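Local coordinates for formiminoglutamase (Trypanosoma cruzi, PDB 4MYK), which hydrolyses N-formimino-L-glutamate to L-glutamate and formamide, using a pair of manganese ions held in an arginase-like fold, at residues I89-S92 / E96-E99; S103-V108 / P115-G120; T107-G112 / R134-D139. The protein carries 1 engineered substitution. All coordinates share one frame; numbering follows the deposited sequence.

Contact 1. Residues I89-S92 / E96-E99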
loop_
_atom_site.group_PDB
_atom_site.type_symbol
_atom_site.label_atom_id
_atom_site.label_comp_id
_atom_site.label_asym_id
_atom_site.label_seq_id
_atom_site.Cartn_x
_atom_site.Cartn_y
_atom_site.Cartn_z
ATOM N N ILE A 89 26.135 -15.256 13.818
ATOM C CA ILE A 89 26.453 -15.684 15.166
ATOM C C ILE A 89 25.766 -17.021 15.410
ATOM O O ILE A 89 24.540 -17.089 15.460
ATOM C CB ILE A 89 25.947 -14.665 16.207
ATOM C CG1 ILE A 89 26.647 -13.319 16.020
ATOM C CG2 ILE A 89 26.167 -15.185 17.615
ATOM C CD1 ILE A 89 28.163 -13.400 16.092
ATOM N N THR A 90 26.548 -18.086 15.550
ATOM C CA THR A 90 25.977 -19.411 15.764
ATOM C C THR A 90 26.450 -20.011 17.071
ATOM O O THR A 90 27.609 -19.854 17.445
ATOM C CB THR A 90 26.345 -20.370 14.634
ATOM O OG1 THR A 90 27.677 -20.077 14.190
ATOM C CG2 THR A 90 25.364 -20.221 13.470
ATOM N N ALA A 91 25.551 -20.709 17.755
ATOM C CA ALA A 91 25.842 -21.236 19.082
ATOM C C ALA A 91 24.950 -22.432 19.417
ATOM O O ALA A 91 23.833 -22.550 18.906
ATOM C CB ALA A 91 25.674 -20.139 20.122
ATOM N N SER A 92 25.441 -23.312 20.287
ATOM C CA SER A 92 24.700 -24.519 20.655
ATOM C C SER A 92 23.436 -24.210 21.468
ATOM O O SER A 92 22.429 -24.903 21.343
ATOM C CB SER A 92 25.600 -25.495 21.417
ATOM O OG SER A 92 25.825 -25.072 22.752
ATOM N N GLU A 96 23.829 -18.591 24.845
ATOM C CA GLU A 96 25.203 -18.496 24.372
ATOM C C GLU A 96 25.267 -17.667 23.086
ATOM O O GLU A 96 26.187 -16.872 22.896
ATOM C CB GLU A 96 25.793 -19.885 24.159
ATOM C CG GLU A 96 27.225 -19.890 23.670
ATOM C CD GLU A 96 27.730 -21.296 23.441
ATOM O OE1 GLU A 96 26.890 -22.224 23.412
ATOM O OE2 GLU A 96 28.957 -21.473 23.296
ATOM N N ALA A 97 24.285 -17.848 22.208
ATOM C CA ALA A 97 24.200 -17.051 20.986
ATOM C C ALA A 97 24.053 -15.577 21.330
ATOM O O ALA A 97 24.567 -14.711 20.634
ATOM C CB ALA A 97 23.033 -17.514 20.130
ATOM N N HIS A 98 23.351 -15.298 22.415
ATOM C CA HIS A 98 23.226 -13.938 22.910
ATOM C C HIS A 98 24.554 -13.387 23.379
ATOM O O HIS A 98 24.871 -12.219 23.167
ATOM C CB HIS A 98 22.237 -13.903 24.066
ATOM C CG HIS A 98 20.815 -13.897 23.624
ATOM N ND1 HIS A 98 19.992 -12.809 23.798
ATOM C CD2 HIS A 98 20.080 -14.828 22.973
ATOM C CE1 HIS A 98 18.800 -13.079 23.295
ATOM N NE2 HIS A 98 18.828 -14.296 22.785
ATOM N N GLU A 99 25.323 -14.239 24.040
ATOM C CA GLU A 99 26.616 -13.836 24.566
ATOM C C GLU A 99 27.589 -13.560 23.442
ATOM O O GLU A 99 28.300 -12.565 23.465
ATOM C CB GLU A 99 27.181 -14.922 25.469
ATOM C CG GLU A 99 26.346 -15.203 26.702
ATOM C CD GLU A 99 27.030 -16.196 27.604
ATOM O OE1 GLU A 99 28.261 -16.075 27.768
ATOM O OE2 GLU A 99 26.352 -17.103 28.132
#
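In the beta-alpha connection between strand 83-88 and helix 94-110, the loop 89-92 turns back on the start of the helix and A91 faces A97. The A91 methyl does most of the touching. A91 CB sits 3.4 Å from A97 N, against the backbone of the first helical turn, and meets A97 CB at 3.7 Å. Beside this pair the E96 side chain passes along A91, with E96 CG 3.9 Å from A91 CB. E96 is extended, CG lying anti to the backbone N (chi1 -180°) and the chain staying straight through chi2, which carries the carboxylate past the methyl toward S92. There S92 OG donates to E96 OE1 at 3.1 Å, arriving nearly in line with the C-O bond. In the alpha/beta fold of arginases this loop leaves the outermost strand of this chain's parallel sheet, and I89 still hydrogen-bonds to G36 of the adjacent strand 32-37. At the I89 end of the contact, I89 CG2 lies 3.4 Å from A97 O, and the I89 side chain also packs on I35 and F37. The loop is tied down from outside as well: Y39 OH bonds to I89 O, and K100 NZ, from the next turn of the helix, bonds to T90 O. The E96 carboxylate lies near the N-terminal end of helix 94-110, where the helix dipole would be expected to favour its negative charge.

Contact 2. Residues S103-V108 / P115-G120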
loop_
_atom_site.group_PDB
_atom_site.type_symbol
_atom_site.label_atom_id
_atom_site.label_comp_id
_atom_site.label_asym_id
_atom_site.label_seq_id
_atom_site.Cartn_x
_atom_site.Cartn_y
_atom_site.Cartn_z
ATOM N N SER A 103 29.269 -9.950 22.457
ATOM C CA SER A 103 30.712 -9.882 22.511
ATOM C C SER A 103 31.258 -9.389 21.179
ATOM O O SER A 103 32.219 -8.621 21.129
ATOM C CB SER A 103 31.272 -11.256 22.866
ATOM O OG SER A 103 32.671 -11.200 23.064
ATOM N N LYS A 104 30.624 -9.832 20.103
ATOM C CA LYS A 104 31.037 -9.497 18.742
ATOM C C LYS A 104 30.757 -8.046 18.386
ATOM O O LYS A 104 31.605 -7.367 17.845
ATOM C CB LYS A 104 30.327 -10.411 17.740
ATOM C CG LYS A 104 30.643 -10.097 16.284
ATOM C CD LYS A 104 32.122 -10.150 16.032
ATOM C CE LYS A 104 32.409 -10.231 14.554
ATOM N NZ LYS A 104 33.811 -10.663 14.308
ATOM N N VAL A 105 29.549 -7.583 18.674
ATOM C CA VAL A 105 29.198 -6.192 18.437
ATOM C C VAL A 105 30.134 -5.268 19.214
ATOM O O VAL A 105 30.577 -4.237 18.695
ATOM C CB VAL A 105 27.727 -5.910 18.827
ATOM C CG1 VAL A 105 27.417 -4.414 18.732
ATOM C CG2 VAL A 105 26.788 -6.717 17.947
ATOM N N PHE A 106 30.443 -5.641 20.455
ATOM C CA PHE A 106 31.335 -4.837 21.286
ATOM C C PHE A 106 32.711 -4.665 20.661
ATOM O O PHE A 106 33.231 -3.553 20.587
ATOM C CB PHE A 106 31.507 -5.426 22.678
ATOM C CG PHE A 106 32.550 -4.709 23.490
ATOM C CD1 PHE A 106 32.269 -3.484 24.079
ATOM C CD2 PHE A 106 33.825 -5.236 23.632
ATOM C CE1 PHE A 106 33.226 -2.808 24.807
ATOM C CE2 PHE A 106 34.786 -4.563 24.368
ATOM C CZ PHE A 106 34.484 -3.346 24.954
ATOM N N THR A 107 33.299 -5.773 20.220
ATOM C CA THR A 107 34.607 -5.730 19.575
ATOM C C THR A 107 34.619 -4.765 18.384
ATOM O O THR A 107 35.506 -3.923 18.281
ATOM C CB THR A 107 35.109 -7.147 19.178
ATOM O OG1 THR A 107 34.296 -7.685 18.129
ATOM C CG2 THR A 107 35.055 -8.084 20.373
ATOM N N VAL A 108 33.622 -4.868 17.504
ATOM C CA VAL A 108 33.507 -3.937 16.375
ATOM C C VAL A 108 33.392 -2.496 16.872
ATOM O O VAL A 108 34.016 -1.586 16.326
ATOM C CB VAL A 108 32.306 -4.265 15.441
ATOM C CG1 VAL A 108 32.171 -3.207 14.369
ATOM C CG2 VAL A 108 32.491 -5.610 14.792
ATOM N N PRO A 115 28.854 -1.506 13.631
ATOM C CA PRO A 115 28.156 -2.790 13.546
ATOM C C PRO A 115 26.707 -2.636 13.059
ATOM O O PRO A 115 25.946 -1.819 13.597
ATOM C CB PRO A 115 28.148 -3.277 15.002
ATOM C CG PRO A 115 28.594 -2.107 15.839
ATOM C CD PRO A 115 28.682 -0.904 14.958
ATOM N N PHE A 116 26.335 -3.417 12.045
ATOM C CA PHE A 116 24.932 -3.540 11.643
ATOM C C PHE A 116 24.507 -4.993 11.804
ATOM O O PHE A 116 25.103 -5.897 11.198
ATOM C CB PHE A 116 24.722 -3.078 10.196
ATOM C CG PHE A 116 23.363 -3.431 9.633
ATOM C CD1 PHE A 116 22.289 -2.570 9.786
ATOM C CD2 PHE A 116 23.166 -4.623 8.939
ATOM C CE1 PHE A 116 21.039 -2.895 9.261
ATOM C CE2 PHE A 116 21.921 -4.947 8.410
ATOM C CZ PHE A 116 20.861 -4.081 8.574
ATOM N N VAL A 117 23.493 -5.224 12.630
ATOM C CA VAL A 117 23.078 -6.586 12.944
ATOM C C VAL A 117 21.754 -6.906 12.273
ATOM O O VAL A 117 20.741 -6.257 12.533
ATOM C CB VAL A 117 22.955 -6.807 14.468
ATOM C CG1 VAL A 117 22.654 -8.282 14.777
ATOM C CG2 VAL A 117 24.228 -6.348 15.186
ATOM N N ILE A 118 21.766 -7.899 11.395
ATOM C CA ILE A 118 20.543 -8.308 10.719
ATOM C C ILE A 118 19.965 -9.551 11.386
ATOM O O ILE A 118 20.659 -10.550 11.554
ATOM C CB ILE A 118 20.757 -8.542 9.201
ATOM C CG1 ILE A 118 19.460 -9.017 8.546
ATOM C CG2 ILE A 118 21.904 -9.518 8.939
ATOM C CD1 ILE A 118 18.335 -8.031 8.687
ATOM N N GLY A 119 18.695 -9.464 11.783
ATOM C CA GLY A 119 18.005 -10.562 12.435
ATOM C C GLY A 119 16.949 -11.215 11.550
ATOM O O GLY A 119 16.748 -10.812 10.394
ATOM N N GLY A 120 16.239 -12.195 12.108
ATOM C CA GLY A 120 16.314 -12.501 13.528
ATOM C C GLY A 120 15.227 -11.720 14.250
ATOM O O GLY A 120 14.774 -10.700 13.750
#
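Helix 103-108 runs nearly antiparallel to strand 115-119, at 155° with the short axes 8.9 Å apart; V108 points at the strand, while V105 reaches it with its two methyls. This is the returning half of a beta-alpha-beta crossover, in which helix 94-110 covers one side of the parallel sheet of the arginase fold. P115 meets two methyls one helical turn apart: V105 CG1 lies 3.9 Å from P115 CG, and V108 CG1 lies 4.0 Å from it. The V105 side chain crosses the proline at about a right angle, whereas V108 lies alongside it, pointing the opposite way, and V108 CG1 comes to 3.8 Å from P115 N. Farther along the strand V117 CG2 touches V105 CG2 at 3.8 Å. With V105 CG1 anti to the backbone N (chi1 173°), one branch serves P115 and the other V117. N128 and A131 of helix 125-135 and M276 of the adjacent strand also pack on V105, while F116 turns to the other side of the sheet and meets F299. On the helix, K104 O accepts both T107 OG1 at 2.7 Å and V108 N at 3.2 Å, from the same face of its carbonyl plane.

Contact 3. Residues T107-G112 / R134-D139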
loop_
_atom_site.group_PDB
_atom_site.type_symbol
_atom_site.label_atom_id
_atom_site.label_comp_id
_atom_site.label_asym_id
_atom_site.label_seq_id
_atom_site.Cartn_x
_atom_site.Cartn_y
_atom_site.Cartn_z
ATOM N N THR A 107 33.299 -5.773 20.220
ATOM C CA THR A 107 34.607 -5.730 19.575
ATOM C C THR A 107 34.619 -4.765 18.384
ATOM O O THR A 107 35.506 -3.923 18.281
ATOM C CB THR A 107 35.109 -7.147 19.178
ATOM O OG1 THR A 107 34.296 -7.685 18.129
ATOM C CG2 THR A 107 35.055 -8.084 20.373
ATOM N N VAL A 108 33.622 -4.868 17.504
ATOM C CA VAL A 108 33.507 -3.937 16.375
ATOM C C VAL A 108 33.392 -2.496 16.872
ATOM O O VAL A 108 34.016 -1.586 16.326
ATOM C CB VAL A 108 32.306 -4.265 15.441
ATOM C CG1 VAL A 108 32.171 -3.207 14.369
ATOM C CG2 VAL A 108 32.491 -5.610 14.792
ATOM N N LEU A 109 32.587 -2.315 17.917
ATOM C CA LEU A 109 32.404 -1.015 18.557
ATOM C C LEU A 109 33.717 -0.501 19.144
ATOM O O LEU A 109 34.136 0.624 18.873
ATOM C CB LEU A 109 31.353 -1.100 19.671
ATOM C CG LEU A 109 29.860 -1.127 19.335
ATOM C CD1 LEU A 109 29.051 -1.166 20.627
ATOM C CD2 LEU A 109 29.488 0.082 18.495
ATOM N N ALA A 110 34.353 -1.345 19.947
ATOM C CA ALA A 110 35.605 -1.013 20.619
ATOM C C ALA A 110 36.684 -0.474 19.681
ATOM O O ALA A 110 37.527 0.320 20.098
ATOM C CB ALA A 110 36.126 -2.227 21.393
ATOM N N ARG A 111 36.675 -0.892 18.420
ATOM C CA ARG A 111 37.752 -0.470 17.516
ATOM C C ARG A 111 37.322 0.653 16.597
ATOM O O ARG A 111 38.033 1.010 15.668
ATOM C CB ARG A 111 38.305 -1.636 16.689
ATOM C CG ARG A 111 37.554 -1.901 15.418
ATOM C CD ARG A 111 38.217 -2.987 14.594
ATOM N NE ARG A 111 37.323 -3.401 13.519
ATOM C CZ ARG A 111 36.513 -4.448 13.597
ATOM N NH1 ARG A 111 36.519 -5.197 14.687
ATOM N NH2 ARG A 111 35.714 -4.747 12.585
ATOM N N GLY A 112 36.143 1.203 16.851
ATOM C CA GLY A 112 35.668 2.326 16.067
ATOM C C GLY A 112 34.873 1.998 14.816
ATOM O O GLY A 112 34.397 2.907 14.149
ATOM N N ARG A 134 28.665 -1.235 27.340
ATOM C CA ARG A 134 30.047 -1.560 27.679
ATOM C C ARG A 134 30.966 -0.614 26.946
ATOM O O ARG A 134 31.940 -0.119 27.506
ATOM C CB ARG A 134 30.404 -2.996 27.279
ATOM C CG ARG A 134 29.858 -4.083 28.189
ATOM C CD ARG A 134 30.126 -5.452 27.563
ATOM N NE ARG A 134 31.550 -5.622 27.292
ATOM C CZ ARG A 134 32.066 -6.501 26.438
ATOM N NH1 ARG A 134 31.282 -7.310 25.742
ATOM N NH2 ARG A 134 33.383 -6.561 26.273
ATOM N N ALA A 135 30.659 -0.375 25.679
ATOM C CA ALA A 135 31.526 0.434 24.837
ATOM C C ALA A 135 31.536 1.915 25.238
ATOM O O ALA A 135 32.577 2.574 25.147
ATOM C CB ALA A 135 31.154 0.262 23.361
ATOM N N PHE A 136 30.385 2.436 25.667
ATOM C CA PHE A 136 30.284 3.825 26.117
ATOM C C PHE A 136 29.630 3.857 27.485
ATOM O O PHE A 136 28.438 4.139 27.611
ATOM C CB PHE A 136 29.484 4.669 25.132
ATOM C CG PHE A 136 29.767 4.340 23.698
ATOM C CD1 PHE A 136 30.899 4.831 23.074
ATOM C CD2 PHE A 136 28.908 3.521 22.978
ATOM C CE1 PHE A 136 31.165 4.521 21.752
ATOM C CE2 PHE A 136 29.170 3.203 21.662
ATOM C CZ PHE A 136 30.300 3.705 21.044
ATOM N N PRO A 137 30.418 3.544 28.522
ATOM C CA PRO A 137 29.976 3.516 29.917
ATOM C C PRO A 137 29.150 4.737 30.312
ATOM O O PRO A 137 29.681 5.846 30.403
ATOM C CB PRO A 137 31.290 3.505 30.685
ATOM C CG PRO A 137 32.229 2.775 29.773
ATOM C CD PRO A 137 31.838 3.169 28.382
ATOM N N GLY A 138 27.855 4.517 30.532
ATOM C CA GLY A 138 26.951 5.528 31.056
ATOM C C GLY A 138 26.525 6.620 30.093
ATOM O O GLY A 138 25.733 7.486 30.453
ATOM N N ASP A 139 27.037 6.578 28.867
ATOM C CA ASP A 139 26.769 7.631 27.886
ATOM C C ASP A 139 26.069 7.110 26.622
ATOM O O ASP A 139 26.371 7.561 25.511
ATOM C CB ASP A 139 28.073 8.345 27.503
ATOM C CG ASP A 139 27.845 9.765 27.019
ATOM O OD1 ASP A 139 26.724 10.295 27.164
ATOM O OD2 ASP A 139 28.804 10.362 26.503
#
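L109 O, the carbonyl of the residue that packs on A135, accepts the backbone N of G112 at 2.9 Å and so closes the C-terminal end of helix 94-110. The N of R111, the first residue past the helix, makes weak bonds to T107 O and V108 O. G112 follows at a positive phi of 89°, a backbone shape that suits glycine. Facing this end is the close of helix 125-135. There the chain makes a type II beta turn from F136 to D139, with D139 N bonded to F136 O at 3.1 Å and G138 supplying the positive phi.

Between the two helix ends the leucine makes the join. L109 CG lies anti to its own carbonyl carbon (chi1 -78°). A chi2 of -178° sets L109 CD1 anti to CA, and this branch comes 3.7 Å from A135 CB, which also meets L109 CB at 3.9 Å. L109 CD2 comes to 4.5 Å from F136 CE2, obliquely to the ring. A135 CB itself stands 3.9 Å above one face of the F136 ring, displaced from its centre, so the two leucine branches end at a methyl and the ring beneath it. L109 also touches P115 of strand 114-119. Charged groups turn to other partners: R111 NH2 pairs with E27, D139 OD1 with R179, and R134 reaches F106, just before residues 107-112, in a cation-pi pair. Across residues 107-112 and 134-139 no hydrogen bond forms; the meeting is apolar and depends on shape fit rather than on direction.

In the fold
All three contacts use helix 94-110, read from its N-terminal to its C-terminal end. Contact 1 lies where the chain enters the helix from strand 83-88, the outermost of this chain's parallel sheet, contact 2 where the helix packs on strand 114-119, and contact 3 where it ends beside helix 125-135. Centres of contacts 1 and 2 are about 12 Å apart, as are those of 2 and 3, while 1 and 3 are about 20 Å apart. I89 CD1 touches K104 CB between the first two; F106 and R134 bridge the last two. The helix thus links two strands of the parallel sheet and packs beside helix 125-135; the side chain of V117 lies about 14 Å from a bound manganese ion.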